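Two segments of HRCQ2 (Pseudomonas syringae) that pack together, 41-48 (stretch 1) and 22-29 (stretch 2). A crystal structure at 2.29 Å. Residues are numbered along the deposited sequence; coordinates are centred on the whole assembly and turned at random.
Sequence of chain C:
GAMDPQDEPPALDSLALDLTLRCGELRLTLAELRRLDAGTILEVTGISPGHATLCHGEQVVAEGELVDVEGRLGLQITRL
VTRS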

# COMPACT_ATOMS: atom_id res chain seq x y z
N ILE C 41 9.22 9.19 27.85
CA ILE C 41 9.70 8.74 26.56
C ILE C 41 10.85 7.79 26.77
O ILE C 41 11.88 8.16 27.35
CB ILE C 41 10.14 9.93 25.67
CG1 ILE C 41 8.96 10.89 25.43
CG2 ILE C 41 10.70 9.40 24.35
CD1 ILE C 41 9.32 12.19 24.68
N LEU C 42 10.66 6.55 26.33
CA LEU C 42 11.72 5.54 26.42
C LEU C 42 12.44 5.36 25.09
O LEU C 42 11.80 5.25 24.03
CB LEU C 42 11.15 4.19 26.89
CG LEU C 42 10.38 4.13 28.21
CD1 LEU C 42 9.47 2.90 28.21
CD2 LEU C 42 11.33 4.10 29.39
N GLU C 43 13.76 5.34 25.16
CA GLU C 43 14.62 5.08 24.01
C GLU C 43 14.42 3.64 23.50
O GLU C 43 14.34 2.70 24.29
CB GLU C 43 16.11 5.36 24.33
CG GLU C 43 17.06 5.09 23.16
CD GLU C 43 18.11 6.18 22.93
OE1 GLU C 43 18.59 6.78 23.92
OE2 GLU C 43 18.49 6.41 21.75
N VAL C 44 14.32 3.52 22.18
CA VAL C 44 14.11 2.26 21.49
C VAL C 44 15.36 1.82 20.72
O VAL C 44 16.02 2.63 20.08
CB VAL C 44 12.90 2.35 20.51
CG1 VAL C 44 12.61 1.00 19.88
CG2 VAL C 44 11.66 2.90 21.22
N THR C 45 15.66 0.52 20.80
CA THR C 45 16.77 -0.10 20.09
C THR C 45 16.26 -0.99 18.96
O THR C 45 15.12 -1.46 18.99
CB THR C 45 17.61 -0.97 21.06
OG1 THR C 45 17.59 -0.37 22.36
CG2 THR C 45 19.09 -0.92 20.70
N GLY C 46 17.12 -1.26 17.99
CA GLY C 46 16.80 -2.22 16.95
C GLY C 46 16.37 -1.60 15.64
O GLY C 46 16.70 -2.11 14.59
N ILE C 47 15.60 -0.52 15.69
CA ILE C 47 15.17 0.14 14.47
C ILE C 47 15.34 1.65 14.57
O ILE C 47 15.35 2.21 15.67
CB ILE C 47 13.69 -0.21 14.10
CG1 ILE C 47 12.79 -0.07 15.32
CG2 ILE C 47 13.57 -1.61 13.49
N SER C 48 15.48 2.29 13.41
CA SER C 48 15.41 3.74 13.31
C SER C 48 13.97 4.12 13.02
O SER C 48 13.19 3.28 12.55
CB SER C 48 16.34 4.26 12.22
OG SER C 48 15.94 3.81 10.95
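Stretch 2 22-29: RCGELRLT

The two segments are joined by a single antiparallel bridge, Thr-45 with Glu-25, although the two strands run almost at right angles. Stretch 2 is strand along its whole length, part of one that begins earlier in the chain, but its backbone kinks at Cys-23 and Gly-24; stretch 1 is strand only from Ile-41 to Glu-43 and then continues as loop. The axes of the two strands cross at 100°, with a closest approach of 8.0 Å, and the pairing lies in the loop beyond Glu-43.

At the bridge the CA atoms of Thr-45 and Glu-25 lie 5.2 Å apart, and the two backbones exchange hydrogen bonds: Thr-45 N donates to Glu-25 O at 2.8 Å, nearly straight at 168°, and Glu-25 N donates to Thr-45 O at 2.9 Å. These two bonds use main-chain atoms only; the CA-to-CB bond of Glu-25 points away from stretch 1, and the residue is exposed, which suits a charged side chain.

Beside the bridge, Gly-24 lets the chains close up. Gly-24 CA comes within 3.4 Å of Thr-45 O and 3.6 Å of Val-44 CG1; a CB here would clash with both of those stretch 1 atoms, and the backbone angles, 115/-172, by themselves call for glycine. Ile-47, pointing toward stretch 2, places its CG1 a close 3.1 Å from Cys-23 O.

On the other side of the bridge in sequence, leucines fill the space between the diverging backbones. Buried Leu-26 sets its CB 3.6 Å from Glu-43 O, while its CD2 meets Leu-42 CB at 4.1 Å and Val-44 CG2 at 4.4 Å. Farther along, Leu-28 CD2 touches Leu-42 CD2 at 4.1 Å. Branched apolar side chains suit this region, where the crossing strands leave room for side chains to meet. The whole contact buries 412 Å², summed over both stretches.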

# COMPACT_ATOMS: atom_id res chain seq x y z
N ARG C 22 6.84 -5.18 14.34
CA ARG C 22 7.72 -4.89 15.46
C ARG C 22 8.50 -3.61 15.19
O ARG C 22 9.21 -3.50 14.19
CB ARG C 22 8.68 -6.06 15.70
CG ARG C 22 9.16 -6.21 17.14
CD ARG C 22 9.39 -7.67 17.58
NE ARG C 22 8.15 -8.35 17.97
CZ ARG C 22 8.12 -9.50 18.65
N CYS C 23 8.36 -2.65 16.10
CA CYS C 23 8.94 -1.32 15.94
C CYS C 23 10.09 -1.07 16.89
O CYS C 23 10.36 0.07 17.28
CB CYS C 23 7.85 -0.28 16.15
SG CYS C 23 6.89 -0.12 14.64
N GLY C 24 10.77 -2.14 17.27
CA GLY C 24 11.94 -2.05 18.09
C GLY C 24 11.74 -2.69 19.43
O GLY C 24 10.72 -3.33 19.71
N GLU C 25 12.74 -2.50 20.29
CA GLU C 25 12.78 -3.17 21.57
C GLU C 25 13.52 -2.33 22.60
O GLU C 25 14.24 -1.38 22.26
CB GLU C 25 13.44 -4.54 21.43
CG GLU C 25 14.60 -4.59 20.45
CD GLU C 25 15.27 -5.94 20.43
OE1 GLU C 25 16.40 -6.05 20.98
OE2 GLU C 25 14.68 -6.90 19.87
N LEU C 26 13.33 -2.69 23.87
CA LEU C 26 14.02 -2.05 24.97
C LEU C 26 13.99 -2.94 26.21
O LEU C 26 13.14 -3.83 26.34
CB LEU C 26 13.41 -0.67 25.28
CG LEU C 26 11.92 -0.59 25.63
CD1 LEU C 26 11.73 -0.55 27.16
CD2 LEU C 26 11.30 0.62 24.98
N ARG C 27 14.92 -2.69 27.12
CA ARG C 27 15.08 -3.54 28.29
C ARG C 27 14.81 -2.71 29.53
O ARG C 27 15.42 -1.65 29.71
CB ARG C 27 16.49 -4.16 28.28
CG ARG C 27 17.01 -4.72 29.60
CD ARG C 27 17.45 -6.18 29.52
NE ARG C 27 18.90 -6.33 29.43
N LEU C 28 13.88 -3.16 30.36
CA LEU C 28 13.61 -2.50 31.63
C LEU C 28 13.64 -3.49 32.78
O LEU C 28 13.15 -4.62 32.65
CB LEU C 28 12.26 -1.78 31.63
CG LEU C 28 12.00 -0.58 30.71
CD1 LEU C 28 10.52 -0.20 30.80
CD2 LEU C 28 12.89 0.63 31.03
N THR C 29 14.20 -3.07 33.91
CA THR C 29 14.08 -3.83 35.15
C THR C 29 12.62 -3.76 35.65
O THR C 29 11.87 -2.87 35.25
CB THR C 29 15.06 -3.31 36.24
OG1 THR C 29 14.60 -2.06 36.74
CG2 THR C 29 16.42 -2.98 35.65